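Local coordinates for protein lysyl oxidase (Pichia pastoris, PDB 1W7C) that is a copper- and topaquinone-containing amine oxidase that probably oxidises primary amines, including the side chains of peptidyl lysine, to aldehydes, at residues I163-P177 / T187-N199. Residues are numbered along the deposited sequence; the frame is centred on the assembly and turned at random.
Sequences IGVPYEDMGCHSAAP and TVDYGTCNINTEN
Asp169 O is gripped by two donors: the backbone N of Asn196, at 2.9 Å, and water 1, at 2.7 Å. The same water donates its other proton to Asn196 O, tying the entrance of strand 170-174 to the exit of strand 187-195. From here the antiparallel hairpin runs on through paired backbone bonds between Gly171 and Asn194 and between His173 and Thr192, until Ala175 N reaches Tyr190 O at 2.8 Å.

Between the Gly171-Asn194 and His173-Thr192 pairs, at a non-hydrogen-bonded position, Cys172 and Cys193 form a cross-strand disulfide, SG to SG 2.1 Å, with a right-handed chi3 of 102°. Leu150 of helix 136-150 packs against Cys172 on this face. On the other face, beside Thr192, stands the His173 ring. Its CG sits between the backbone N and the carbonyl carbon (chi1 55°), which swings NE2 back to Asn194 OD1, 2.6 Å away in an almost straight bond. The oxygen lies in the ring plane, yet NE2 approaches from above the amide plane, missing the lone pairs, and the two planes are turned 45° apart. Asn194 ND2 meanwhile donates to Glu202 O, so both ends of the amide are engaged.

Near the turn after helix 153-163, Ile195 CD1 fits against two branches, Ile163 CG2 at 3.6 Å and Val165 CG2 at 3.8 Å, giving the strand end an apolar seat. Strand 187-195 pairs on its other side with strand 209-214, and strand 170-180 is the outermost strand of this five-stranded antiparallel sheet within the chain.

The chemistry implies that NE2 of His173 carries a proton and that the Asn194 amide has a defined orientation, while the covalent sulfur bridge fixes the strand register independently of the hydrogen bonds around it.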
loop_
_atom_site.group_PDB
_atom_site.type_symbol
_atom_site.label_atom_id
_atom_site.label_comp_id
_atom_site.label_asym_id
_atom_site.label_seq_id
_atom_site.Cartn_x
_atom_site.Cartn_y
_atom_site.Cartn_z
ATOM N N ILE A 163 -11.143 18.061 39.478
ATOM C CA ILE A 163 -11.170 18.259 38.026
ATOM C C ILE A 163 -11.117 19.727 37.619
ATOM O O ILE A 163 -10.550 20.049 36.587
ATOM C CB ILE A 163 -12.403 17.524 37.420
ATOM C CG1 ILE A 163 -12.263 16.025 37.679
ATOM C CG2 ILE A 163 -12.540 17.797 35.913
ATOM C CD1 ILE A 163 -13.514 15.209 37.445
ATOM N N GLY A 164 -11.740 20.598 38.410
ATOM C CA GLY A 164 -11.685 22.028 38.178
ATOM C C GLY A 164 -12.923 22.628 37.539
ATOM O O GLY A 164 -12.985 23.837 37.349
ATOM N N VAL A 165 -13.908 21.799 37.208
ATOM C CA VAL A 165 -15.185 22.285 36.698
ATOM C C VAL A 165 -16.297 21.551 37.447
ATOM O O VAL A 165 -16.071 20.457 37.960
ATOM C CB VAL A 165 -15.323 22.054 35.151
ATOM C CG1 VAL A 165 -14.163 22.704 34.380
ATOM C CG2 VAL A 165 -15.416 20.555 34.833
ATOM N N PRO A 166 -17.490 22.138 37.539
ATOM C CA PRO A 166 -18.594 21.457 38.221
ATOM C C PRO A 166 -19.133 20.279 37.401
ATOM O O PRO A 166 -18.841 20.136 36.208
ATOM C CB PRO A 166 -19.648 22.554 38.370
ATOM C CG PRO A 166 -19.376 23.484 37.267
ATOM C CD PRO A 166 -17.881 23.475 37.060
ATOM N N TYR A 167 -19.912 19.443 38.067
ATOM C CA TYR A 167 -20.531 18.273 37.457
ATOM C C TYR A 167 -21.240 18.562 36.131
ATOM O O TYR A 167 -21.139 17.760 35.207
ATOM C CB TYR A 167 -21.509 17.668 38.446
ATOM C CG TYR A 167 -22.228 16.410 37.995
ATOM C CD1 TYR A 167 -21.561 15.193 37.895
ATOM C CD2 TYR A 167 -23.594 16.431 37.719
ATOM C CE1 TYR A 167 -22.224 14.039 37.528
ATOM C CE2 TYR A 167 -24.267 15.276 37.357
ATOM C CZ TYR A 167 -23.576 14.085 37.254
ATOM O OH TYR A 167 -24.242 12.935 36.919
ATOM N N GLU A 168 -21.892 19.729 36.021
ATOM C CA GLU A 168 -22.647 20.088 34.820
ATOM C C GLU A 168 -21.743 20.203 33.584
ATOM O O GLU A 168 -22.222 20.129 32.448
ATOM C CB GLU A 168 -23.366 21.432 35.003
ATOM C CG GLU A 168 -24.615 21.394 35.871
ATOM C CD GLU A 168 -24.337 20.961 37.290
ATOM O OE1 GLU A 168 -25.035 20.029 37.748
ATOM O OE2 GLU A 168 -23.420 21.544 37.943
ATOM N N ASP A 169 -20.447 20.433 33.812
ATOM C CA ASP A 169 -19.494 20.705 32.740
ATOM C C ASP A 169 -18.678 19.480 32.343
ATOM O O ASP A 169 -17.739 19.599 31.560
ATOM C CB ASP A 169 -18.535 21.834 33.173
ATOM C CG ASP A 169 -19.212 23.153 33.323
ATOM O OD1 ASP A 169 -20.395 23.256 32.969
ATOM O OD2 ASP A 169 -18.619 24.149 33.774
ATOM N N MET A 170 -19.018 18.314 32.882
ATOM C CA MET A 170 -18.363 17.062 32.526
ATOM C C MET A 170 -19.414 15.995 32.209
ATOM O O MET A 170 -20.613 16.160 32.474
ATOM C CB MET A 170 -17.415 16.619 33.657
ATOM C CG MET A 170 -18.124 16.058 34.894
ATOM S SD MET A 170 -17.038 15.728 36.268
ATOM C CE MET A 170 -16.487 17.409 36.708
ATOM N N GLY A 171 -18.940 14.897 31.654
ATOM C CA GLY A 171 -19.781 13.766 31.359
ATOM C C GLY A 171 -19.095 12.491 31.796
ATOM O O GLY A 171 -17.954 12.197 31.413
ATOM N N CYS A 172 -19.797 11.710 32.603
ATOM C CA CYS A 172 -19.243 10.487 33.155
ATOM C C CYS A 172 -19.947 9.310 32.495
ATOM O O CYS A 172 -21.150 9.382 32.180
ATOM C CB CYS A 172 -19.389 10.495 34.690
ATOM S SG CYS A 172 -18.633 11.990 35.444
ATOM N N HIS A 173 -19.185 8.253 32.254
ATOM C CA HIS A 173 -19.606 7.153 31.384
ATOM C C HIS A 173 -18.760 5.895 31.661
ATOM O O HIS A 173 -17.777 5.937 32.392
ATOM C CB HIS A 173 -19.482 7.571 29.913
ATOM C CG HIS A 173 -18.117 8.042 29.545
ATOM N ND1 HIS A 173 -17.249 7.286 28.799
ATOM C CD2 HIS A 173 -17.456 9.186 29.846
ATOM C CE1 HIS A 173 -16.105 7.933 28.660
ATOM N NE2 HIS A 173 -16.203 9.088 29.289
ATOM N N SER A 174 -19.211 4.779 31.110
ATOM C CA SER A 174 -18.768 3.443 31.482
ATOM C C SER A 174 -17.912 2.811 30.375
ATOM O O SER A 174 -18.177 2.974 29.183
ATOM C CB SER A 174 -20.006 2.571 31.739
ATOM O OG SER A 174 -20.758 3.051 32.836
ATOM N N ALA A 175 -16.929 2.020 30.789
ATOM C CA ALA A 175 -16.025 1.294 29.885
ATOM C C ALA A 175 -16.735 0.092 29.281
ATOM O O ALA A 175 -17.620 -0.509 29.904
ATOM C CB ALA A 175 -14.798 0.844 30.622
ATOM N N ALA A 176 -16.369 -0.222 28.044
ATOM C CA ALA A 176 -16.919 -1.376 27.337
ATOM C C ALA A 176 -15.777 -2.304 26.956
ATOM O O ALA A 176 -14.765 -1.847 26.395
ATOM C CB ALA A 176 -17.653 -0.929 26.091
ATOM N N PRO A 177 -15.941 -3.609 27.164
ATOM C CA PRO A 177 -17.181 -4.234 27.659
ATOM C C PRO A 177 -17.328 -4.180 29.178
ATOM O O PRO A 177 -16.415 -3.825 29.929
ATOM C CB PRO A 177 -16.994 -5.691 27.230
ATOM C CG PRO A 177 -15.508 -5.900 27.357
ATOM C CD PRO A 177 -14.929 -4.617 26.801
ATOM N N THR A 187 -21.441 -8.837 37.957
ATOM C CA THR A 187 -21.154 -8.010 36.809
ATOM C C THR A 187 -20.733 -6.654 37.302
ATOM O O THR A 187 -21.495 -5.967 37.980
ATOM C CB THR A 187 -22.392 -7.901 35.915
ATOM O OG1 THR A 187 -22.812 -9.229 35.560
ATOM C CG2 THR A 187 -22.110 -7.094 34.606
ATOM N N VAL A 188 -19.509 -6.277 36.943
ATOM C CA VAL A 188 -18.963 -4.974 37.291
ATOM C C VAL A 188 -18.565 -4.200 36.044
ATOM O O VAL A 188 -18.556 -4.721 34.933
ATOM C CB VAL A 188 -17.784 -5.096 38.286
ATOM C CG1 VAL A 188 -18.202 -5.887 39.495
ATOM C CG2 VAL A 188 -16.573 -5.745 37.604
ATOM N N ASP A 189 -18.256 -2.934 36.242
ATOM C CA ASP A 189 -17.879 -2.076 35.129
ATOM C C ASP A 189 -17.094 -0.888 35.683
ATOM O O ASP A 189 -17.349 -0.436 36.802
ATOM C CB ASP A 189 -19.173 -1.634 34.393
ATOM C CG ASP A 189 -18.959 -1.121 32.994
ATOM O OD1 ASP A 189 -17.819 -1.202 32.448
ATOM O OD2 ASP A 189 -19.923 -0.655 32.327
ATOM N N TYR A 190 -16.128 -0.431 34.916
ATOM C CA TYR A 190 -15.358 0.744 35.254
ATOM C C TYR A 190 -15.897 1.929 34.449
ATOM O O TYR A 190 -16.678 1.772 33.521
ATOM C CB TYR A 190 -13.878 0.516 34.949
ATOM C CG TYR A 190 -13.203 -0.445 35.917
ATOM C CD1 TYR A 190 -13.237 -1.813 35.703
ATOM C CD2 TYR A 190 -12.528 0.007 37.044
ATOM C CE1 TYR A 190 -12.619 -2.687 36.572
ATOM C CE2 TYR A 190 -11.880 -0.873 37.920
ATOM C CZ TYR A 190 -11.927 -2.216 37.671
ATOM O OH TYR A 190 -11.280 -3.064 38.543
ATOM N N GLY A 191 -15.469 3.117 34.830
ATOM C CA GLY A 191 -15.875 4.329 34.151
ATOM C C GLY A 191 -14.962 5.498 34.424
ATOM O O GLY A 191 -14.041 5.407 35.256
ATOM N N THR A 192 -15.187 6.572 33.667
ATOM C CA THR A 192 -14.432 7.795 33.863
ATOM C C THR A 192 -15.273 8.998 33.531
ATOM O O THR A 192 -16.443 8.857 33.156
ATOM C CB THR A 192 -13.130 7.768 33.017
ATOM O OG1 THR A 192 -12.244 8.805 33.459
ATOM C CG2 THR A 192 -13.403 8.036 31.521
ATOM N N CYS A 193 -14.675 10.177 33.669
ATOM C CA CYS A 193 -15.326 11.422 33.306
ATOM C C CYS A 193 -14.455 12.210 32.327
ATOM O O CYS A 193 -13.223 12.184 32.407
ATOM C CB CYS A 193 -15.577 12.290 34.549
ATOM S SG CYS A 193 -16.602 11.541 35.823
ATOM N N ASN A 194 -15.112 12.915 31.412
ATOM C CA ASN A 194 -14.439 13.743 30.427
ATOM C C ASN A 194 -15.078 15.125 30.426
ATOM O O ASN A 194 -16.287 15.258 30.694
ATOM C CB ASN A 194 -14.573 13.146 29.017
ATOM C CG ASN A 194 -13.918 11.787 28.891
ATOM O OD1 ASN A 194 -14.299 10.837 29.577
ATOM N ND2 ASN A 194 -12.967 11.673 27.970
ATOM N N ILE A 195 -14.297 16.152 30.131
ATOM C CA ILE A 195 -14.831 17.514 30.082
ATOM C C ILE A 195 -15.789 17.640 28.877
ATOM O O ILE A 195 -15.488 17.145 27.794
ATOM C CB ILE A 195 -13.680 18.550 29.965
ATOM C CG1 ILE A 195 -12.643 18.392 31.096
ATOM C CG2 ILE A 195 -14.242 19.961 29.884
ATOM C CD1 ILE A 195 -13.135 18.721 32.454
ATOM N N ASN A 196 -16.928 18.298 29.063
ATOM C CA ASN A 196 -17.853 18.536 27.957
ATOM C C ASN A 196 -17.261 19.550 26.999
ATOM O O ASN A 196 -16.666 20.541 27.422
ATOM C CB ASN A 196 -19.197 19.120 28.425
ATOM C CG ASN A 196 -19.980 18.203 29.322
ATOM O OD1 ASN A 196 -19.772 16.992 29.353
ATOM N ND2 ASN A 196 -20.921 18.785 30.054
ATOM N N THR A 197 -17.442 19.302 25.708
ATOM C CA THR A 197 -17.022 20.232 24.665
ATOM C C THR A 197 -18.174 20.494 23.733
ATOM O O THR A 197 -19.156 19.751 23.717
ATOM C CB THR A 197 -15.857 19.686 23.834
ATOM O OG1 THR A 197 -16.335 18.642 22.970
ATOM C CG2 THR A 197 -14.770 19.088 24.702
ATOM N N GLU A 198 -18.035 21.540 22.928
ATOM C CA GLU A 198 -19.033 21.871 21.934
ATOM C C GLU A 198 -18.798 21.186 20.578
ATOM O O GLU A 198 -19.649 21.277 19.691
ATOM C CB GLU A 198 -19.105 23.384 21.733
ATOM C CG GLU A 198 -18.054 23.982 20.800
ATOM C CD GLU A 198 -18.242 25.478 20.549
ATOM O OE1 GLU A 198 -17.219 26.182 20.377
ATOM O OE2 GLU A 198 -19.404 25.954 20.501
ATOM N N ASN A 199 -17.691 20.462 20.449
ATOM C CA ASN A 199 -17.240 19.977 19.128
ATOM C C ASN A 199 -16.902 18.492 19.111
ATOM O O ASN A 199 -16.103 18.033 18.311
ATOM C CB ASN A 199 -16.046 20.805 18.618
ATOM C CG ASN A 199 -14.838 20.731 19.547
ATOM O OD1 ASN A 199 -14.980 20.649 20.766
ATOM N ND2 ASN A 199 -13.648 20.714 18.969
HETATM O O HOH W 1 -17.230 21.696 29.880
HETATM O O HOH W 2 -22.741 16.179 30.522
HETATM O O HOH W 3 -15.199 -2.499 32.485
#